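Local structure of Ras GTPase-activating-like protein IQGAP3 (Homo sapiens, 3ISU) at residues 25-28 with 29-33; 42-45 with 46-50; 82-85 with 86-89. The protein probably acts as a calmodulin-binding scaffold of the IQGAP family in small-GTPase and cytoskeletal signalling, with an RGC domain near its C terminus. All blocks are in the same frame, centred on the assembly; numbering follows the deposited sequence.

Contact 1: 25-28 with 29-33; sequences LHYT and AAQLL
Thr28 and Gln31 hold each other in both directions where strand 25-28 turns into helix 29-35. Gln31 N donates to Thr28 OG1 over 3.0 Å, and Gln31 OE1 takes Thr28 N at 2.8 Å. The second bond is nearly straight and lies in the carbonyl plane of the amide, on a lone pair of OE1. Thr28 OG1 reaches the helix because chi1 of 71° sets it between its own backbone N and carbonyl carbon, facing the first turn. Followed outward, the Gln31 side chain has CB 3.5 Å from Thr28 O and CG 3.4 Å from Thr28 OG1; CD then passes the edge of the Tyr27 ring in its plane, and OE1 ends at Thr28 N. The amide is turned 71° from that ring, so the two planes do not stack. CG lies anti to the carbonyl carbon and the chain runs on extended, which brings the amide alongside the Thr28 backbone N. On the Tyr27 side, CB meets Leu32 CD2 at 3.7 Å, the two side chains crossing at about a right angle. A valine in place of Thr28 has no OG1 to accept from Gln31 N, and would probably leave that N-H of the first turn without its cap and the Gln31 side chain less firmly held. Leu32 N also bonds to Thr28 O, 3.0 Å, as the helix proper begins. Strand and helix axes stand 92° apart, and Ala29 and Leu32 both pack on Phe54 of strand 52-58. Reciprocal bonding between the N-cap residue and the residue three further on defines a capping box, here at a sharp strand-to-helix corner.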
loop_
_atom_site.group_PDB
_atom_site.type_symbol
_atom_site.label_atom_id
_atom_site.label_comp_id
_atom_site.label_asym_id
_atom_site.label_seq_id
_atom_site.Cartn_x
_atom_site.Cartn_y
_atom_site.Cartn_z
ATOM N N LEU A 25 5.169 3.306 -7.582
ATOM C CA LEU A 25 4.539 4.272 -6.725
ATOM C C LEU A 25 5.411 4.362 -5.475
ATOM O O LEU A 25 5.774 3.346 -4.901
ATOM C CB LEU A 25 3.151 3.823 -6.327
ATOM C CG LEU A 25 2.107 3.732 -7.443
ATOM C CD1 LEU A 25 0.759 3.317 -6.816
ATOM C CD2 LEU A 25 2.035 5.071 -8.215
ATOM N N HIS A 26 5.763 5.584 -5.128
ATOM C CA HIS A 26 6.526 5.896 -3.949
ATOM C C HIS A 26 5.726 6.939 -3.172
ATOM O O HIS A 26 5.538 8.073 -3.646
ATOM C CB HIS A 26 7.895 6.415 -4.403
ATOM C CG HIS A 26 8.776 6.903 -3.300
ATOM N ND1 HIS A 26 9.714 6.101 -2.686
ATOM C CD2 HIS A 26 8.912 8.132 -2.741
ATOM C CE1 HIS A 26 10.372 6.804 -1.782
ATOM N NE2 HIS A 26 9.896 8.038 -1.784
ATOM N N TYR A 27 5.211 6.577 -1.992
ATOM C CA TYR A 27 4.390 7.499 -1.199
ATOM C C TYR A 27 4.719 7.378 0.267
ATOM O O TYR A 27 4.921 6.267 0.766
ATOM C CB TYR A 27 2.890 7.197 -1.341
ATOM C CG TYR A 27 2.311 7.579 -2.698
ATOM C CD1 TYR A 27 2.258 8.912 -3.070
ATOM C CD2 TYR A 27 1.847 6.628 -3.591
ATOM C CE1 TYR A 27 1.740 9.315 -4.320
ATOM C CE2 TYR A 27 1.300 7.025 -4.862
ATOM C CZ TYR A 27 1.243 8.369 -5.199
ATOM O OH TYR A 27 0.726 8.815 -6.437
ATOM N N THR A 28 4.678 8.494 0.978
ATOM C CA THR A 28 4.777 8.422 2.430
ATOM C C THR A 28 3.405 8.046 2.972
ATOM O O THR A 28 2.388 8.203 2.297
ATOM C CB THR A 28 5.223 9.768 3.048
ATOM O OG1 THR A 28 4.160 10.727 2.932
ATOM C CG2 THR A 28 6.531 10.299 2.379
ATOM N N ALA A 29 3.372 7.587 4.223
ATOM C CA ALA A 29 2.137 7.386 4.931
ATOM C C ALA A 29 1.283 8.636 4.952
ATOM O O ALA A 29 0.079 8.579 4.898
ATOM C CB ALA A 29 2.437 6.891 6.399
ATOM N N ALA A 30 1.912 9.813 5.041
ATOM C CA ALA A 30 1.170 11.029 5.106
ATOM C C ALA A 30 0.485 11.285 3.771
ATOM O O ALA A 30 -0.641 11.783 3.736
ATOM C CB ALA A 30 2.089 12.202 5.493
ATOM N N GLN A 31 1.172 10.996 2.681
ATOM C CA GLN A 31 0.556 11.141 1.350
ATOM C C GLN A 31 -0.595 10.164 1.174
ATOM O O GLN A 31 -1.659 10.520 0.669
ATOM C CB GLN A 31 1.595 10.938 0.264
ATOM C CG GLN A 31 2.615 12.076 0.186
ATOM C CD GLN A 31 3.711 11.768 -0.776
ATOM O OE1 GLN A 31 4.368 10.742 -0.696
ATOM N NE2 GLN A 31 3.901 12.669 -1.760
ATOM N N LEU A 32 -0.404 8.937 1.621
ATOM C CA LEU A 32 -1.501 7.947 1.547
ATOM C C LEU A 32 -2.710 8.305 2.434
ATOM O O LEU A 32 -3.879 8.090 2.081
ATOM C CB LEU A 32 -0.954 6.585 1.882
ATOM C CG LEU A 32 0.031 5.978 0.905
ATOM C CD1 LEU A 32 0.233 4.561 1.385
ATOM C CD2 LEU A 32 -0.479 6.005 -0.505
ATOM N N LEU A 33 -2.444 8.949 3.560
ATOM C CA LEU A 33 -3.552 9.463 4.397
ATOM C C LEU A 33 -4.336 10.516 3.689
ATOM O O LEU A 33 -5.559 10.514 3.668
ATOM C CB LEU A 33 -3.003 10.011 5.735
ATOM C CG LEU A 33 -4.061 10.518 6.704
ATOM C CD1 LEU A 33 -4.797 9.275 7.317
ATOM C CD2 LEU A 33 -3.462 11.408 7.814
#

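Contact 2: 42-45 with 46-50; sequences EDLP and ASHFR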
loop_
_atom_site.group_PDB
_atom_site.type_symbol
_atom_site.label_atom_id
_atom_site.label_comp_id
_atom_site.label_asym_id
_atom_site.label_seq_id
_atom_site.Cartn_x
_atom_site.Cartn_y
_atom_site.Cartn_z
ATOM N N GLU A 42 -1.460 1.767 13.788
ATOM C CA GLU A 42 -1.623 1.568 15.216
ATOM C C GLU A 42 -0.309 1.874 15.952
ATOM O O GLU A 42 0.748 1.470 15.504
ATOM C CB GLU A 42 -2.080 0.124 15.480
ATOM C CG GLU A 42 -2.939 0.016 16.684
ATOM C CD GLU A 42 -3.140 -1.433 17.127
ATOM O OE1 GLU A 42 -2.693 -2.388 16.406
ATOM O OE2 GLU A 42 -3.726 -1.585 18.224
ATOM N N ASP A 43 -0.396 2.619 17.052
ATOM C CA ASP A 43 0.774 2.989 17.878
ATOM C C ASP A 43 1.785 3.891 17.161
ATOM O O ASP A 43 2.952 3.921 17.552
ATOM C CB ASP A 43 1.540 1.755 18.383
ATOM C CG ASP A 43 0.671 0.824 19.214
ATOM O OD1 ASP A 43 -0.092 1.336 20.055
ATOM O OD2 ASP A 43 0.729 -0.406 18.976
ATOM N N LEU A 44 1.373 4.588 16.095
ATOM C CA LEU A 44 2.275 5.561 15.485
ATOM C C LEU A 44 1.504 6.858 15.400
ATOM O O LEU A 44 0.489 6.929 14.707
ATOM C CB LEU A 44 2.751 5.153 14.084
ATOM C CG LEU A 44 3.932 5.963 13.521
ATOM C CD1 LEU A 44 5.212 5.819 14.335
ATOM C CD2 LEU A 44 4.202 5.565 12.080
ATOM N N PRO A 45 1.992 7.886 16.098
ATOM C CA PRO A 45 1.397 9.206 15.965
ATOM C C PRO A 45 1.460 9.714 14.497
ATOM O O PRO A 45 2.414 9.464 13.793
ATOM C CB PRO A 45 2.267 10.073 16.893
ATOM C CG PRO A 45 2.807 9.034 17.963
ATOM C CD PRO A 45 3.124 7.875 17.046
ATOM N N ALA A 46 0.405 10.392 14.081
ATOM C CA ALA A 46 0.300 11.032 12.776
ATOM C C ALA A 46 1.538 11.829 12.370
ATOM O O ALA A 46 1.933 11.838 11.208
ATOM C CB ALA A 46 -0.969 11.955 12.766
ATOM N N SER A 47 2.192 12.473 13.344
ATOM C CA SER A 47 3.343 13.321 13.085
ATOM C C SER A 47 4.531 12.567 12.511
ATOM O O SER A 47 5.423 13.135 11.929
ATOM C CB SER A 47 3.779 13.995 14.397
ATOM O OG SER A 47 4.301 12.994 15.278
ATOM N N HIS A 48 4.526 11.249 12.648
ATOM C CA HIS A 48 5.568 10.437 12.102
ATOM C C HIS A 48 5.248 9.864 10.712
ATOM O O HIS A 48 6.069 9.163 10.138
ATOM C CB HIS A 48 5.827 9.284 13.076
ATOM C CG HIS A 48 6.442 9.733 14.366
ATOM N ND1 HIS A 48 7.785 10.011 14.484
ATOM C CD2 HIS A 48 5.896 9.969 15.587
ATOM C CE1 HIS A 48 8.046 10.407 15.723
ATOM N NE2 HIS A 48 6.918 10.386 16.415
ATOM N N PHE A 49 4.072 10.142 10.195
ATOM C CA PHE A 49 3.630 9.518 8.919
ATOM C C PHE A 49 4.508 9.946 7.747
ATOM O O PHE A 49 4.672 9.186 6.801
ATOM C CB PHE A 49 2.167 9.850 8.616
ATOM C CG PHE A 49 1.148 9.055 9.432
ATOM C CD1 PHE A 49 1.527 8.344 10.578
ATOM C CD2 PHE A 49 -0.177 9.094 9.099
ATOM C CE1 PHE A 49 0.592 7.640 11.322
ATOM C CE2 PHE A 49 -1.119 8.380 9.836
ATOM C CZ PHE A 49 -0.693 7.659 10.973
ATOM N N ARG A 50 5.076 11.155 7.807
ATOM C CA ARG A 50 6.034 11.600 6.789
ATOM C C ARG A 50 7.258 10.692 6.721
ATOM O O ARG A 50 7.913 10.614 5.706
ATOM C CB ARG A 50 6.478 13.062 7.015
ATOM C CG ARG A 50 5.394 14.124 6.739
ATOM C CD ARG A 50 5.913 15.566 6.981
ATOM N NE ARG A 50 6.337 16.153 5.733
ATOM C CZ ARG A 50 7.263 17.095 5.603
ATOM N NH1 ARG A 50 7.896 17.574 6.669
ATOM N NH2 ARG A 50 7.545 17.546 4.391
#
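His48 N donates to Pro45 O over 3.0 Å, closing the first turn of a 3-10 segment; the N-H points well at the oxygen (163°), although the donor stands above the carbonyl plane, 44° out of it. The same oxygen lies 3.5 Å from Phe49 CD1. Next to it, Leu44 O approaches the edge of the Phe49 ring, 3.5 Å from CE1 and near the ring plane. Ala46 CA sits over the centre of one face of that ring, 3.6 Å above it, which fits the ring folding back beneath the start of its own turn. Leu44 CD1 rests 3.7 Å from His48 CB, while CD2 lies between that CB and Phe49 CD1, 4.1 Å from the latter. With CG anti to the backbone N (chi1 -167°), the leucine branch is swung toward the turn. Pro45 and His48 lie side by side and point the same way, Pro45 CD being 3.8 Å from His48 CD2. This surface turn belongs to the connection between strands 38-41 and 52-58. Phe49 is its buried member, packing on Ala29 and Ala30 of helix 29-35 and on Leu38 and Ile41 of strand 38-41, while Leu44 touches Leu72 in another loop.

Contact 3: 82-85 with 86-89; sequences HYQD and LLQL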
loop_
_atom_site.group_PDB
_atom_site.type_symbol
_atom_site.label_atom_id
_atom_site.label_comp_id
_atom_site.label_asym_id
_atom_site.label_seq_id
_atom_site.Cartn_x
_atom_site.Cartn_y
_atom_site.Cartn_z
ATOM N N HIS A 82 -2.335 -8.936 -4.006
ATOM C CA HIS A 82 -2.976 -9.467 -5.188
ATOM C C HIS A 82 -4.282 -8.716 -5.413
ATOM O O HIS A 82 -5.135 -8.613 -4.523
ATOM C CB HIS A 82 -3.209 -10.957 -5.020
ATOM C CG HIS A 82 -1.944 -11.744 -4.978
ATOM N ND1 HIS A 82 -1.336 -12.224 -6.117
ATOM C CD2 HIS A 82 -1.154 -12.118 -3.939
ATOM C CE1 HIS A 82 -0.246 -12.895 -5.780
ATOM N NE2 HIS A 82 -0.100 -12.826 -4.468
ATOM N N TYR A 83 -4.425 -8.188 -6.615
ATOM C CA TYR A 83 -5.589 -7.407 -6.947
ATOM C C TYR A 83 -6.864 -8.228 -6.699
ATOM O O TYR A 83 -7.851 -7.702 -6.166
ATOM C CB TYR A 83 -5.479 -6.994 -8.392
ATOM C CG TYR A 83 -6.396 -5.882 -8.770
ATOM C CD1 TYR A 83 -6.051 -4.548 -8.573
ATOM C CD2 TYR A 83 -7.666 -6.168 -9.255
ATOM C CE1 TYR A 83 -6.918 -3.534 -8.946
ATOM C CE2 TYR A 83 -8.507 -5.179 -9.583
ATOM C CZ TYR A 83 -8.141 -3.877 -9.455
ATOM O OH TYR A 83 -9.066 -2.945 -9.833
ATOM N N GLN A 84 -6.831 -9.524 -7.019
ATOM C CA GLN A 84 -8.024 -10.373 -6.866
ATOM C C GLN A 84 -8.435 -10.535 -5.399
ATOM O O GLN A 84 -9.632 -10.576 -5.068
ATOM C CB GLN A 84 -7.832 -11.731 -7.511
ATOM C CG GLN A 84 -9.109 -12.627 -7.458
ATOM C CD GLN A 84 -10.346 -12.068 -8.186
ATOM O OE1 GLN A 84 -10.240 -11.341 -9.209
ATOM N NE2 GLN A 84 -11.548 -12.388 -7.643
ATOM N N ASP A 85 -7.448 -10.539 -4.502
ATOM C CA ASP A 85 -7.730 -10.558 -3.055
ATOM C C ASP A 85 -8.424 -9.256 -2.606
ATOM O O ASP A 85 -9.367 -9.281 -1.817
ATOM C CB ASP A 85 -6.441 -10.804 -2.237
ATOM C CG ASP A 85 -5.873 -12.194 -2.426
ATOM O OD1 ASP A 85 -6.578 -13.114 -2.837
ATOM O OD2 ASP A 85 -4.691 -12.369 -2.168
ATOM N N LEU A 86 -7.965 -8.106 -3.097
ATOM C CA LEU A 86 -8.614 -6.851 -2.821
ATOM C C LEU A 86 -10.066 -6.828 -3.373
ATOM O O LEU A 86 -10.983 -6.342 -2.715
ATOM C CB LEU A 86 -7.826 -5.704 -3.448
ATOM C CG LEU A 86 -6.414 -5.493 -2.898
ATOM C CD1 LEU A 86 -5.749 -4.373 -3.699
ATOM C CD2 LEU A 86 -6.483 -5.159 -1.401
ATOM N N LEU A 87 -10.254 -7.314 -4.584
ATOM C CA LEU A 87 -11.628 -7.423 -5.146
ATOM C C LEU A 87 -12.487 -8.321 -4.287
ATOM O O LEU A 87 -13.647 -8.037 -4.091
ATOM C CB LEU A 87 -11.628 -7.914 -6.586
ATOM C CG LEU A 87 -11.023 -7.014 -7.670
ATOM C CD1 LEU A 87 -11.222 -7.589 -9.101
ATOM C CD2 LEU A 87 -11.627 -5.566 -7.581
ATOM N N GLN A 88 -11.923 -9.397 -3.759
ATOM C CA GLN A 88 -12.706 -10.304 -2.902
ATOM C C GLN A 88 -13.107 -9.589 -1.584
ATOM O O GLN A 88 -14.233 -9.681 -1.110
ATOM C CB GLN A 88 -11.924 -11.565 -2.624
ATOM C CG GLN A 88 -12.594 -12.616 -1.710
ATOM C CD GLN A 88 -13.831 -13.184 -2.312
ATOM O OE1 GLN A 88 -13.906 -13.328 -3.540
ATOM N NE2 GLN A 88 -14.822 -13.529 -1.460
ATOM N N LEU A 89 -12.175 -8.838 -1.002
ATOM C CA LEU A 89 -12.499 -8.038 0.169
ATOM C C LEU A 89 -13.620 -7.081 -0.113
ATOM O O LEU A 89 -14.594 -7.016 0.654
ATOM C CB LEU A 89 -11.265 -7.291 0.668
ATOM C CG LEU A 89 -10.252 -8.197 1.348
ATOM C CD1 LEU A 89 -9.018 -7.320 1.809
ATOM C CD2 LEU A 89 -10.795 -8.966 2.579
HETATM O O HOH W 1 -11.800 -14.054 -5.382
#
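Tyr83 lies against Leu87 one helical turn later, with ring atom CE2 3.7 Å from Leu87 CG and about equally near both methyls. The ring and the leucine branch meet obliquely. Two different torsions bring the pair together: Tyr83 has CG anti to its N (chi1 -164°), whereas Leu87 places CG beside the N and anti to the carbonyl carbon (chi1 -67°). The phenol hydroxyl continues past this contact to a hydrogen bond with Asn115 OD1. On the outer side, Gln84 and Gln88 adopt almost the same shape, each extended at its first torsion and bent in the same sense at chi2. Their amides are thus brought within reach of one water, which accepts from Gln84 NE2 at 2.8 Å and donates to Gln88 OE1 at 2.9 Å. Gln88 NE2 turns to Glu92 OE2, giving each end of that amide a partner. Gln84 OE1 has a looser neighbour, Leu87 CD1 at 3.9 Å. Beneath the side chains, Leu86 N bonds to His82 O at 3.2 Å, with Leu87 N to Tyr83 O and Leu89 N to Asp85 O repeating the alpha-helical pattern; His82 stands at the N-cap position. The helix follows directly on strand 74-82. Leu86, its buried leucine, packs on Ile111 and Leu114 of helix 107-119 and, together with Leu89, on Met97 of strand 96-99; Tyr83 also touches Ile111 and Leu119 of helix 107-119.

The three contacts follow in series along the chain. Contacts 1 and 2 are neighbours, their centres 12 Å apart, and meet directly: Ala29 CB lies 3.2 Å from Phe49 O, and Thr28 CG2 also packs on Arg50 O. Contact 3 is on the other side of the chain's centre, its centre about 21 Å from that of contact 1 and 27 Å from that of contact 2. Strands 25-28 and 74-82 form the two outer edges of the four-stranded antiparallel sheet, and contacts 1 and 3 mark where each runs into a helix. Helix 107-119 receives side chains from both, joining these distant corners of the compact domain.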